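Local coordinates for PmbA-related protein (Thermotoga maritima, PDB 1VL4), which is of unproven function, put forward as a modulator of DNA gyrase and possibly a metallopeptidase like others of its PmbA/TldD family, at residues Arg114-Thr118 and Leu285-Pro289; Ile252-Glu258 and Ile341-Leu346; Leu271-Asn277 and Asn312-Phe318; Asp298-Thr304 and Pro332-Val338. Residues are numbered along the deposited sequence.

Contact 1. Residues Arg114-Thr118 and Leu285-Pro289; sequences REMET and LPYHP
Side-chain packing between two irregular loops, without a single direct hydrogen bond, joins R114-T118, which leads toward helix 128-143, to L285-P289, which leaves strand 282-285: where backbones do not pair, side chains hold them together. At its centre M116 and Y287 are both extended (phi/psi -146/144 and -146/139), with CA atoms 7.0 Å apart. M116 (chi1 p, chi2 t, chi3 p) lays CE against CB of P286 at 3.7 Å and CB against CD1 of Y287 at 3.8 Å; its SD stands 5.3 Å from the Y287 ring centroid, an oblique Met-aromatic contact. Y287 (chi1 t) turns its ring edge to E117 O, 3.7 Å from CE1, and T118 CG2, 4.1 Å from CD1. E117 centres an inverse gamma turn, closed weakly from T118 N to M116 O at 3.1 Å. R114 passes CD 4.0 Å from CG of P286 on its way to a salt bridge with E306. T118 rests on strand 172-188 of the long antiparallel sheet, while L285 pairs with N345 of strand 345-348.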
loop_
_atom_site.group_PDB
_atom_site.type_symbol
_atom_site.label_atom_id
_atom_site.label_comp_id
_atom_site.label_asym_id
_atom_site.label_seq_id
_atom_site.Cartn_x
_atom_site.Cartn_y
_atom_site.Cartn_z
ATOM N N ARG A 114 -9.943 -8.081 -29.966
ATOM C CA ARG A 114 -11.364 -8.350 -29.706
ATOM C C ARG A 114 -12.056 -7.036 -29.406
ATOM O O ARG A 114 -11.610 -6.259 -28.579
ATOM C CB ARG A 114 -11.534 -9.259 -28.499
ATOM C CG ARG A 114 -10.997 -10.662 -28.659
ATOM C CD ARG A 114 -11.504 -11.593 -27.488
ATOM N NE ARG A 114 -11.293 -13.018 -27.859
ATOM C CZ ARG A 114 -11.926 -14.050 -27.318
ATOM N NH1 ARG A 114 -12.812 -13.862 -26.354
ATOM N NH2 ARG A 114 -11.644 -15.280 -27.722
ATOM N N GLU A 115 -13.190 -6.839 -30.039
ATOM C CA GLU A 115 -14.123 -5.730 -29.749
ATOM C C GLU A 115 -14.954 -6.044 -28.519
ATOM O O GLU A 115 -15.617 -7.076 -28.483
ATOM C CB GLU A 115 -15.011 -5.516 -30.946
ATOM C CG GLU A 115 -16.259 -4.595 -30.783
ATOM C CD GLU A 115 -15.923 -3.181 -30.324
ATOM O OE1 GLU A 115 -14.779 -2.708 -30.591
ATOM O OE2 GLU A 115 -16.819 -2.541 -29.705
ATOM N N MET A 116 -14.942 -5.139 -27.536
ATOM C CA MET A 116 -15.652 -5.361 -26.269
ATOM C C MET A 116 -16.207 -4.034 -25.723
ATOM O O MET A 116 -15.576 -2.970 -25.893
ATOM C CB MET A 116 -14.770 -6.086 -25.259
ATOM C CG MET A 116 -13.480 -5.438 -25.011
ATOM S SD MET A 116 -12.386 -6.191 -23.785
ATOM C CE MET A 116 -11.839 -7.664 -24.660
ATOM N N GLU A 117 -17.389 -4.107 -25.104
ATOM C CA GLU A 117 -18.103 -2.929 -24.613
ATOM C C GLU A 117 -17.693 -2.646 -23.176
ATOM O O GLU A 117 -18.398 -2.962 -22.251
ATOM C CB GLU A 117 -19.654 -3.024 -24.797
ATOM C CG GLU A 117 -20.245 -1.586 -24.744
ATOM C CD GLU A 117 -21.774 -1.458 -24.655
ATOM O OE1 GLU A 117 -22.456 -2.329 -24.059
ATOM O OE2 GLU A 117 -22.266 -0.419 -25.152
ATOM N N THR A 118 -16.505 -2.084 -23.020
ATOM C CA THR A 118 -15.915 -1.807 -21.729
ATOM C C THR A 118 -16.246 -0.381 -21.298
ATOM O O THR A 118 -16.085 -0.060 -20.150
ATOM C CB THR A 118 -14.377 -2.002 -21.765
ATOM O OG1 THR A 118 -13.810 -1.283 -22.884
ATOM C CG2 THR A 118 -14.044 -3.477 -21.936
ATOM N N LEU A 285 -10.302 -14.966 -19.251
ATOM C CA LEU A 285 -11.253 -14.341 -20.167
ATOM C C LEU A 285 -10.876 -12.876 -20.367
ATOM O O LEU A 285 -10.693 -12.158 -19.394
ATOM C CB LEU A 285 -12.659 -14.394 -19.566
ATOM C CG LEU A 285 -13.676 -15.394 -20.026
ATOM C CD1 LEU A 285 -13.177 -16.833 -20.151
ATOM C CD2 LEU A 285 -14.872 -15.263 -19.118
ATOM N N PRO A 286 -10.775 -12.404 -21.636
ATOM C CA PRO A 286 -10.538 -10.943 -21.865
ATOM C C PRO A 286 -11.653 -10.022 -21.346
ATOM O O PRO A 286 -11.425 -8.863 -21.044
ATOM C CB PRO A 286 -10.460 -10.845 -23.391
ATOM C CG PRO A 286 -10.074 -12.263 -23.847
ATOM C CD PRO A 286 -10.729 -13.195 -22.882
ATOM N N TYR A 287 -12.866 -10.537 -21.350
ATOM C CA TYR A 287 -14.019 -9.732 -21.065
ATOM C C TYR A 287 -15.109 -10.480 -20.343
ATOM O O TYR A 287 -15.401 -11.615 -20.660
ATOM C CB TYR A 287 -14.568 -9.137 -22.335
ATOM C CG TYR A 287 -15.897 -8.448 -22.211
ATOM C CD1 TYR A 287 -16.004 -7.087 -21.855
ATOM C CD2 TYR A 287 -17.055 -9.137 -22.540
ATOM C CE1 TYR A 287 -17.260 -6.468 -21.759
ATOM C CE2 TYR A 287 -18.296 -8.545 -22.411
ATOM C CZ TYR A 287 -18.390 -7.209 -22.048
ATOM O OH TYR A 287 -19.641 -6.677 -22.044
ATOM N N HIS A 288 -15.701 -9.780 -19.371
ATOM C CA HIS A 288 -16.986 -10.103 -18.785
ATOM C C HIS A 288 -17.679 -8.746 -18.512
ATOM O O HIS A 288 -17.029 -7.784 -18.109
ATOM C CB HIS A 288 -16.775 -10.878 -17.479
ATOM C CG HIS A 288 -18.053 -11.336 -16.846
ATOM N ND1 HIS A 288 -18.944 -10.466 -16.236
ATOM C CD2 HIS A 288 -18.602 -12.569 -16.745
ATOM C CE1 HIS A 288 -19.963 -11.157 -15.754
ATOM N NE2 HIS A 288 -19.768 -12.435 -16.027
ATOM N N PRO A 289 -18.977 -8.654 -18.757
ATOM C CA PRO A 289 -19.702 -7.409 -18.575
ATOM C C PRO A 289 -19.503 -6.684 -17.254
ATOM O O PRO A 289 -19.464 -5.475 -17.263
ATOM C CB PRO A 289 -21.170 -7.841 -18.709
ATOM C CG PRO A 289 -21.112 -9.037 -19.588
ATOM C CD PRO A 289 -19.838 -9.724 -19.298
#

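Contact 2. Residues Ile252-Glu258 and Ile341-Leu346; sequences IPMISAE and IRPVNL
I252 opens a weakly bonded helical turn, and its side chain (chi1 m, chi2 t) faces the second segment: CG2 reaches CD of P343 at 3.7 Å, while CG1 meets CD2 of L346 at 4.0 Å. The carbonyl of I252 accepts from I255 N (N to O 3.3 Å) and from water 1, which donates a second bond to I341 O; each water-to-oxygen distance is 2.8 Å. I255 (chi1 p, chi2 t) brings CD1 to 4.2 Å from CD1 of L346. S256 (phi/psi -62/118) then breaks the turn and serves as N-cap, its OG accepting a weak bond from E258 N at 3.2 Å and a hydrogen bond from N259 N. Apolar contacts and bridging waters are interleaved along this interface, which sets a helical turn followed by the N-cap of helix 257-261 against the entry to strand 345-348; water here joins backbones that do not bond directly. S256 and I341 have CA atoms 5.5 Å apart. I341 CD1 (chi1 m, chi2 t) lies 3.6 Å from S256 OG and 3.7 Å from CB of E258. Water 2 joins S256 OG (2.7 Å), I341 N (3.2 Å) and, weakly, E258 OE1 (3.3 Å).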
loop_
_atom_site.group_PDB
_atom_site.type_symbol
_atom_site.label_atom_id
_atom_site.label_comp_id
_atom_site.label_asym_id
_atom_site.label_seq_id
_atom_site.Cartn_x
_atom_site.Cartn_y
_atom_site.Cartn_z
ATOM N N ILE A 252 -2.938 -16.809 -8.918
ATOM C CA ILE A 252 -2.480 -15.910 -9.986
ATOM C C ILE A 252 -0.929 -15.885 -10.126
ATOM O O ILE A 252 -0.420 -16.124 -11.225
ATOM C CB ILE A 252 -3.121 -14.521 -9.839
ATOM C CG1 ILE A 252 -4.600 -14.580 -10.261
ATOM C CG2 ILE A 252 -2.321 -13.471 -10.644
ATOM C CD1 ILE A 252 -5.411 -13.259 -9.992
ATOM N N PRO A 253 -0.182 -15.683 -9.016
ATOM C CA PRO A 253 1.286 -15.811 -9.138
ATOM C C PRO A 253 1.788 -17.184 -9.630
ATOM O O PRO A 253 2.805 -17.262 -10.327
ATOM C CB PRO A 253 1.792 -15.505 -7.719
ATOM C CG PRO A 253 0.663 -14.814 -6.999
ATOM C CD PRO A 253 -0.600 -15.305 -7.650
ATOM N N MET A 254 1.061 -18.265 -9.317
ATOM C CA MET A 254 1.453 -19.631 -9.730
ATOM C C MET A 254 1.469 -19.843 -11.232
ATOM O O MET A 254 2.261 -20.633 -11.762
ATOM C CB MET A 254 0.497 -20.681 -9.137
ATOM C CG MET A 254 0.257 -20.496 -7.665
ATOM S SD MET A 254 -0.690 -21.852 -6.999
ATOM C CE MET A 254 -0.591 -21.431 -5.264
ATOM N N ILE A 255 0.568 -19.148 -11.916
ATOM C CA ILE A 255 0.410 -19.344 -13.348
ATOM C C ILE A 255 1.211 -18.331 -14.180
ATOM O O ILE A 255 1.274 -18.469 -15.389
ATOM C CB ILE A 255 -1.083 -19.414 -13.784
ATOM C CG1 ILE A 255 -1.845 -18.141 -13.476
ATOM C CG2 ILE A 255 -1.694 -20.702 -13.252
ATOM C CD1 ILE A 255 -3.308 -18.152 -13.999
ATOM N N SER A 256 1.875 -17.368 -13.534
ATOM C CA SER A 256 2.926 -16.571 -14.239
ATOM C C SER A 256 4.134 -17.381 -14.756
ATOM O O SER A 256 4.900 -17.994 -13.970
ATOM C CB SER A 256 3.405 -15.436 -13.349
ATOM O OG SER A 256 4.536 -14.834 -13.907
ATOM N N ALA A 257 4.346 -17.385 -16.078
ATOM C CA ALA A 257 5.551 -18.040 -16.640
ATOM C C ALA A 257 6.858 -17.512 -16.065
ATOM O O ALA A 257 7.882 -18.225 -16.042
ATOM C CB ALA A 257 5.599 -17.917 -18.157
ATOM N N GLU A 258 6.838 -16.251 -15.654
ATOM C CA GLU A 258 7.996 -15.594 -15.042
ATOM C C GLU A 258 8.280 -16.202 -13.668
ATOM O O GLU A 258 9.427 -16.549 -13.368
ATOM C CB GLU A 258 7.703 -14.108 -14.915
ATOM C CG GLU A 258 8.802 -13.294 -14.300
ATOM C CD GLU A 258 8.501 -11.800 -14.259
ATOM O OE1 GLU A 258 7.539 -11.309 -14.945
ATOM O OE2 GLU A 258 9.275 -11.112 -13.523
ATOM N N ILE A 341 2.835 -10.569 -14.758
ATOM C CA ILE A 341 1.959 -11.352 -15.611
ATOM C C ILE A 341 0.688 -11.689 -14.823
ATOM O O ILE A 341 0.749 -12.220 -13.711
ATOM C CB ILE A 341 2.677 -12.636 -16.078
ATOM C CG1 ILE A 341 3.880 -12.250 -16.960
ATOM C CG2 ILE A 341 1.726 -13.543 -16.779
ATOM C CD1 ILE A 341 4.888 -13.340 -17.155
ATOM N N ARG A 342 -0.464 -11.362 -15.384
ATOM C CA ARG A 342 -1.708 -11.757 -14.765
ATOM C C ARG A 342 -2.826 -12.033 -15.770
ATOM O O ARG A 342 -2.788 -11.572 -16.886
ATOM C CB ARG A 342 -2.170 -10.729 -13.710
ATOM C CG ARG A 342 -2.663 -9.428 -14.279
ATOM C CD ARG A 342 -3.351 -8.512 -13.226
ATOM N NE ARG A 342 -3.481 -7.127 -13.705
ATOM C CZ ARG A 342 -4.378 -6.687 -14.590
ATOM N NH1 ARG A 342 -5.289 -7.509 -15.151
ATOM N NH2 ARG A 342 -4.352 -5.401 -14.926
ATOM N N PRO A 343 -3.826 -12.807 -15.337
ATOM C CA PRO A 343 -5.040 -12.997 -16.104
ATOM C C PRO A 343 -5.828 -11.705 -16.151
ATOM O O PRO A 343 -5.585 -10.799 -15.347
ATOM C CB PRO A 343 -5.828 -14.072 -15.296
ATOM C CG PRO A 343 -5.276 -14.074 -13.983
ATOM C CD PRO A 343 -3.895 -13.471 -14.017
ATOM N N VAL A 344 -6.766 -11.624 -17.078
ATOM C CA VAL A 344 -7.626 -10.452 -17.163
ATOM C C VAL A 344 -8.815 -10.741 -16.223
ATOM O O VAL A 344 -8.963 -10.097 -15.207
ATOM C CB VAL A 344 -8.049 -10.156 -18.635
ATOM C CG1 VAL A 344 -8.988 -8.996 -18.694
ATOM C CG2 VAL A 344 -6.782 -9.864 -19.517
ATOM N N ASN A 345 -9.648 -11.702 -16.591
ATOM C CA ASN A 345 -10.664 -12.232 -15.690
ATOM C C ASN A 345 -10.360 -13.702 -15.488
ATOM O O ASN A 345 -10.377 -14.469 -16.439
ATOM C CB ASN A 345 -12.046 -12.095 -16.270
ATOM C CG ASN A 345 -12.467 -10.627 -16.487
ATOM O OD1 ASN A 345 -12.876 -9.957 -15.549
ATOM N ND2 ASN A 345 -12.408 -10.157 -17.769
ATOM N N LEU A 346 -10.045 -14.090 -14.271
ATOM C CA LEU A 346 -9.749 -15.492 -14.021
ATOM C C LEU A 346 -11.028 -16.153 -13.510
ATOM O O LEU A 346 -11.398 -15.923 -12.375
ATOM C CB LEU A 346 -8.631 -15.657 -12.997
ATOM C CG LEU A 346 -8.151 -17.116 -12.791
ATOM C CD1 LEU A 346 -7.467 -17.619 -14.033
ATOM C CD2 LEU A 346 -7.275 -17.220 -11.607
HETATM O O HOH W 1 -0.344 -14.812 -13.715
HETATM O O HOH W 2 4.991 -12.298 -13.179
#

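Contact 3. Residues Leu271-Asn277 and Asn312-Phe318; sequences LGEQVGN and NGVLKTF
Strand-like pairing here involves a partner that is not itself a regular strand: L271-N277 runs antiparallel to N312-F318, with a single beta bridge, Q274 to V314 (CA-CA 4.4 Å). G272 N donates to L315 O at 2.6 Å and L315 N to E273 O at 3.0 Å. Q274 (phi/psi -81/88) then centres an inverse gamma turn, weakly closed by V275 N to E273 O at 3.1 Å, and beyond it G276 N donates to G313 O at 2.9 Å. G313 (84/-6) sits so tightly that a CB would clash with the carbonyl oxygens of G276 and N277. An irregular segment can thus extend a sheet edge, here strand 314-315, an outermost strand of the mixed sheet that continues through 307-311 and 282-285. L271 (chi1 m, chi2 t) places CD2 over one face of the F318 ring, a CH-pi contact 4.1 Å from the centroid, and 4.0 Å from CD2 of L315. V275 CG2 approaches L315 CB at 4.2 Å, with V275 also touching L413 of helix 412-417.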
loop_
_atom_site.group_PDB
_atom_site.type_symbol
_atom_site.label_atom_id
_atom_site.label_comp_id
_atom_site.label_asym_id
_atom_site.label_seq_id
_atom_site.Cartn_x
_atom_site.Cartn_y
_atom_site.Cartn_z
ATOM N N LEU A 271 2.892 -28.816 -16.594
ATOM C CA LEU A 271 2.082 -28.612 -17.774
ATOM C C LEU A 271 1.622 -29.993 -18.193
ATOM O O LEU A 271 2.388 -30.955 -18.174
ATOM C CB LEU A 271 2.842 -27.897 -18.904
ATOM C CG LEU A 271 3.079 -26.390 -18.734
ATOM C CD1 LEU A 271 4.091 -25.884 -19.770
ATOM C CD2 LEU A 271 1.776 -25.594 -18.842
ATOM N N GLY A 272 0.350 -30.119 -18.518
ATOM C CA GLY A 272 -0.162 -31.358 -19.027
ATOM C C GLY A 272 -0.581 -32.339 -17.952
ATOM O O GLY A 272 -1.135 -33.364 -18.270
ATOM N N GLU A 273 -0.378 -32.008 -16.687
ATOM C CA GLU A 273 -0.709 -32.937 -15.601
ATOM C C GLU A 273 -2.064 -32.582 -14.989
ATOM O O GLU A 273 -2.547 -31.453 -15.152
ATOM C CB GLU A 273 0.359 -32.864 -14.521
ATOM C CG GLU A 273 1.757 -33.196 -15.043
ATOM C CD GLU A 273 2.785 -33.296 -13.944
ATOM O OE1 GLU A 273 2.488 -32.886 -12.789
ATOM O OE2 GLU A 273 3.903 -33.777 -14.241
ATOM N N GLN A 274 -2.657 -33.533 -14.260
ATOM C CA GLN A 274 -3.909 -33.282 -13.530
ATOM C C GLN A 274 -3.699 -32.589 -12.204
ATOM O O GLN A 274 -3.568 -33.223 -11.152
ATOM C CB GLN A 274 -4.681 -34.575 -13.298
ATOM C CG GLN A 274 -5.418 -35.019 -14.512
ATOM C CD GLN A 274 -6.880 -34.838 -14.367
ATOM O OE1 GLN A 274 -7.361 -33.751 -14.044
ATOM N NE2 GLN A 274 -7.620 -35.922 -14.575
ATOM N N VAL A 275 -3.678 -31.276 -12.270
ATOM C CA VAL A 275 -3.472 -30.459 -11.103
ATOM C C VAL A 275 -4.752 -30.316 -10.285
ATOM O O VAL A 275 -4.734 -30.206 -9.052
ATOM C CB VAL A 275 -2.923 -29.100 -11.543
ATOM C CG1 VAL A 275 -3.103 -28.044 -10.471
ATOM C CG2 VAL A 275 -1.472 -29.270 -11.903
ATOM N N GLY A 276 -5.875 -30.273 -10.986
ATOM C CA GLY A 276 -7.145 -30.199 -10.313
ATOM C C GLY A 276 -8.027 -31.391 -10.574
ATOM O O GLY A 276 -7.742 -32.257 -11.411
ATOM N N ASN A 277 -9.132 -31.404 -9.852
ATOM C CA ASN A 277 -10.204 -32.363 -10.105
ATOM C C ASN A 277 -10.738 -32.183 -11.536
ATOM O O ASN A 277 -10.737 -31.081 -12.050
ATOM C CB ASN A 277 -11.317 -32.136 -9.102
ATOM C CG ASN A 277 -12.290 -33.254 -9.076
ATOM O OD1 ASN A 277 -13.168 -33.336 -9.928
ATOM N ND2 ASN A 277 -12.134 -34.135 -8.123
ATOM N N ASN A 312 -10.633 -29.269 -17.468
ATOM C CA ASN A 312 -10.964 -30.517 -16.770
ATOM C C ASN A 312 -9.800 -30.948 -15.873
ATOM O O ASN A 312 -9.435 -32.083 -15.843
ATOM C CB ASN A 312 -11.346 -31.632 -17.744
ATOM C CG ASN A 312 -12.442 -31.200 -18.735
ATOM O OD1 ASN A 312 -13.383 -30.514 -18.364
ATOM N ND2 ASN A 312 -12.316 -31.612 -19.990
ATOM N N GLY A 313 -9.253 -29.981 -15.152
ATOM C CA GLY A 313 -8.276 -30.205 -14.133
ATOM C C GLY A 313 -6.867 -30.318 -14.676
ATOM O O GLY A 313 -5.937 -30.372 -13.890
ATOM N N VAL A 314 -6.705 -30.320 -16.001
ATOM C CA VAL A 314 -5.397 -30.478 -16.626
ATOM C C VAL A 314 -4.808 -29.094 -16.856
ATOM O O VAL A 314 -5.489 -28.228 -17.409
ATOM C CB VAL A 314 -5.492 -31.317 -17.928
ATOM C CG1 VAL A 314 -4.143 -31.418 -18.637
ATOM C CG2 VAL A 314 -6.047 -32.726 -17.633
ATOM N N LEU A 315 -3.568 -28.871 -16.389
ATOM C CA LEU A 315 -2.887 -27.622 -16.656
ATOM C C LEU A 315 -2.420 -27.520 -18.150
ATOM O O LEU A 315 -1.546 -28.274 -18.615
ATOM C CB LEU A 315 -1.701 -27.446 -15.701
ATOM C CG LEU A 315 -0.864 -26.185 -15.876
ATOM C CD1 LEU A 315 -1.590 -24.928 -15.440
ATOM C CD2 LEU A 315 0.475 -26.321 -15.119
ATOM N N LYS A 316 -2.982 -26.539 -18.860
ATOM C CA LYS A 316 -2.794 -26.376 -20.295
ATOM C C LYS A 316 -1.737 -25.389 -20.645
ATOM O O LYS A 316 -1.116 -25.572 -21.648
ATOM C CB LYS A 316 -4.086 -25.926 -21.004
ATOM C CG LYS A 316 -5.305 -26.767 -20.658
ATOM C CD LYS A 316 -5.088 -28.258 -20.950
ATOM C CE LYS A 316 -4.969 -28.512 -22.430
ATOM N NZ LYS A 316 -5.171 -29.951 -22.774
ATOM N N THR A 317 -1.586 -24.298 -19.893
ATOM C CA THR A 317 -0.594 -23.265 -20.272
ATOM C C THR A 317 -0.291 -22.425 -19.078
ATOM O O THR A 317 -1.127 -22.316 -18.184
ATOM C CB THR A 317 -1.144 -22.298 -21.397
ATOM O OG1 THR A 317 -0.152 -21.320 -21.781
ATOM C CG2 THR A 317 -2.406 -21.565 -20.934
ATOM N N PHE A 318 0.881 -21.786 -19.083
ATOM C CA PHE A 318 1.103 -20.632 -18.213
ATOM C C PHE A 318 0.721 -19.359 -18.972
ATOM O O PHE A 318 0.481 -19.377 -20.175
ATOM C CB PHE A 318 2.559 -20.576 -17.747
ATOM C CG PHE A 318 2.979 -21.772 -16.974
ATOM C CD1 PHE A 318 2.338 -22.099 -15.775
ATOM C CD2 PHE A 318 4.010 -22.597 -17.428
ATOM C CE1 PHE A 318 2.715 -23.223 -15.053
ATOM C CE2 PHE A 318 4.391 -23.738 -16.696
ATOM C CZ PHE A 318 3.752 -24.038 -15.518
#

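Contact 4. Residues Asp298-Thr304 and Pro332-Val338; sequences DDEGVPT and PTGNGFV
Carboxylates can take the place of backbone partners; here two aspartates supply two of the three hydrogen bonds between D298-T304 and P332-V338. D298 (chi1 p) divides its oxygens: OD1 accepts from E300 N at 2.9 Å, an Asx turn, and from V302 N at 2.8 Å, while OD2 crosses to G336 N at 2.9 Å. The type I turn D298-G301, closed by G301 N to D298 O at 3.1 Å, ends just before V302. D299 (chi1 m) sends OD2 to V338 N at 2.8 Å, and its N donates to G336 O at 2.9 Å. The F337 ring (chi1 m, chi2 -84°) receives D298 CB over one face, 4.0 Å from its centroid, in a CH-pi contact. V302 (chi1 t) sets CG1 3.6 Å from G334 CA and 3.9 Å from P332 CB. G334 (81/40) has CA 3.4 Å from P303 O. D298-T304 precedes strand 307-311; V302 and P332 touch L322 of helix 322-328, and F337, in the small hairpin with strand 340-341, makes a cation-pi contact with R342.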
loop_
_atom_site.group_PDB
_atom_site.type_symbol
_atom_site.label_atom_id
_atom_site.label_comp_id
_atom_site.label_asym_id
_atom_site.label_seq_id
_atom_site.Cartn_x
_atom_site.Cartn_y
_atom_site.Cartn_z
ATOM N N ASP A 298 -3.031 -6.045 -23.478
ATOM C CA ASP A 298 -2.194 -5.925 -22.290
ATOM C C ASP A 298 -1.316 -4.632 -22.298
ATOM O O ASP A 298 -1.463 -3.775 -23.174
ATOM C CB ASP A 298 -1.412 -7.261 -22.047
ATOM C CG ASP A 298 -0.295 -7.492 -23.025
ATOM O OD1 ASP A 298 0.062 -6.536 -23.746
ATOM O OD2 ASP A 298 0.263 -8.624 -23.032
ATOM N N ASP A 299 -0.432 -4.476 -21.324
ATOM C CA ASP A 299 0.386 -3.265 -21.226
ATOM C C ASP A 299 1.587 -3.270 -22.200
ATOM O O ASP A 299 2.327 -2.307 -22.255
ATOM C CB ASP A 299 0.846 -3.052 -19.792
ATOM C CG ASP A 299 -0.322 -2.683 -18.846
ATOM O OD1 ASP A 299 -1.327 -2.154 -19.344
ATOM O OD2 ASP A 299 -0.251 -3.002 -17.646
ATOM N N GLU A 300 1.745 -4.349 -22.957
ATOM C CA GLU A 300 2.741 -4.448 -24.057
ATOM C C GLU A 300 2.028 -4.283 -25.393
ATOM O O GLU A 300 2.650 -4.254 -26.435
ATOM C CB GLU A 300 3.538 -5.790 -23.989
ATOM C CG GLU A 300 4.150 -6.013 -22.603
ATOM C CD GLU A 300 4.999 -7.277 -22.440
ATOM O OE1 GLU A 300 4.573 -8.359 -22.866
ATOM O OE2 GLU A 300 6.061 -7.206 -21.803
ATOM N N GLY A 301 0.719 -4.066 -25.365
ATOM C CA GLY A 301 -0.080 -3.903 -26.573
ATOM C C GLY A 301 -0.454 -5.211 -27.259
ATOM O O GLY A 301 -0.935 -5.207 -28.391
ATOM N N VAL A 302 -0.323 -6.328 -26.558
ATOM C CA VAL A 302 -0.607 -7.623 -27.160
ATOM C C VAL A 302 -2.093 -7.897 -26.981
ATOM O O VAL A 302 -2.639 -7.691 -25.881
ATOM C CB VAL A 302 0.302 -8.741 -26.530
ATOM C CG1 VAL A 302 -0.090 -10.166 -27.007
ATOM C CG2 VAL A 302 1.761 -8.463 -26.754
ATOM N N PRO A 303 -2.773 -8.365 -28.047
ATOM C CA PRO A 303 -4.184 -8.686 -27.822
ATOM C C PRO A 303 -4.386 -9.712 -26.700
ATOM O O PRO A 303 -3.679 -10.750 -26.626
ATOM C CB PRO A 303 -4.639 -9.286 -29.158
ATOM C CG PRO A 303 -3.633 -8.886 -30.138
ATOM C CD PRO A 303 -2.375 -8.624 -29.428
ATOM N N THR A 304 -5.327 -9.404 -25.830
ATOM C CA THR A 304 -5.752 -10.358 -24.813
ATOM C C THR A 304 -6.482 -11.528 -25.507
ATOM O O THR A 304 -7.105 -11.366 -26.570
ATOM C CB THR A 304 -6.622 -9.662 -23.779
ATOM O OG1 THR A 304 -7.705 -8.974 -24.410
ATOM C CG2 THR A 304 -5.845 -8.693 -22.964
ATOM N N PRO A 332 2.904 -15.178 -27.609
ATOM C CA PRO A 332 2.457 -14.340 -26.510
ATOM C C PRO A 332 0.970 -14.610 -26.252
ATOM O O PRO A 332 0.224 -14.850 -27.209
ATOM C CB PRO A 332 2.650 -12.910 -27.056
ATOM C CG PRO A 332 3.658 -13.021 -28.158
ATOM C CD PRO A 332 3.443 -14.396 -28.732
ATOM N N THR A 333 0.565 -14.582 -24.977
ATOM C CA THR A 333 -0.792 -14.872 -24.589
ATOM C C THR A 333 -1.601 -13.597 -24.271
ATOM O O THR A 333 -2.798 -13.703 -24.050
ATOM C CB THR A 333 -0.831 -15.752 -23.353
ATOM O OG1 THR A 333 -0.100 -15.128 -22.296
ATOM C CG2 THR A 333 -0.246 -17.162 -23.640
ATOM N N GLY A 334 -0.953 -12.427 -24.208
ATOM C CA GLY A 334 -1.654 -11.183 -23.870
ATOM C C GLY A 334 -1.877 -10.983 -22.360
ATOM O O GLY A 334 -2.918 -10.490 -21.942
ATOM N N ASN A 335 -0.871 -11.342 -21.564
ATOM C CA ASN A 335 -0.936 -11.223 -20.099
ATOM C C ASN A 335 0.175 -10.358 -19.479
ATOM O O ASN A 335 0.378 -10.378 -18.254
ATOM C CB ASN A 335 -0.981 -12.645 -19.510
ATOM C CG ASN A 335 -2.254 -13.376 -19.918
ATOM O OD1 ASN A 335 -2.276 -14.185 -20.879
ATOM N ND2 ASN A 335 -3.336 -13.059 -19.227
ATOM N N GLY A 336 0.856 -9.554 -20.321
ATOM C CA GLY A 336 1.996 -8.772 -19.874
ATOM C C GLY A 336 1.477 -7.448 -19.360
ATOM O O GLY A 336 1.229 -6.520 -20.138
ATOM N N PHE A 337 1.251 -7.392 -18.051
ATOM C CA PHE A 337 0.760 -6.180 -17.395
ATOM C C PHE A 337 1.838 -5.614 -16.469
ATOM O O PHE A 337 2.767 -6.323 -16.056
ATOM C CB PHE A 337 -0.538 -6.478 -16.621
ATOM C CG PHE A 337 -1.698 -6.779 -17.504
ATOM C CD1 PHE A 337 -2.443 -5.753 -18.041
ATOM C CD2 PHE A 337 -2.070 -8.097 -17.806
ATOM C CE1 PHE A 337 -3.503 -6.010 -18.844
ATOM C CE2 PHE A 337 -3.136 -8.360 -18.680
ATOM C CZ PHE A 337 -3.875 -7.348 -19.157
ATOM N N VAL A 338 1.754 -4.315 -16.210
ATOM C CA VAL A 338 2.687 -3.671 -15.309
ATOM C C VAL A 338 2.535 -4.308 -13.925
ATOM O O VAL A 338 1.437 -4.477 -13.407
ATOM C CB VAL A 338 2.463 -2.120 -15.237
ATOM C CG1 VAL A 338 2.561 -1.464 -16.635
ATOM C CG2 VAL A 338 1.122 -1.775 -14.610
#

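Contact 2 is the most deeply buried of the four, none of its touching residues being exposed; contacts 1, 3 and 4 mix buried and exposed residues, and contact 3 lies farthest from the chain centre, at about 22 Å. Contacts 1 and 2 meet along the pairing of strands 282-285 and 345-348, where N345 bonds L285. Contacts 2 and 3 reach the same mixed sheet and touch where I255 meets F318, while contacts 2 and 4 share the R342-N335 link. Chemistry follows place: contact 1 relies on van der Waals packing, contact 2 adds bridging waters, contact 3 uses backbone pairing at a sheet edge, and contact 4 binds backbone amides with carboxylates.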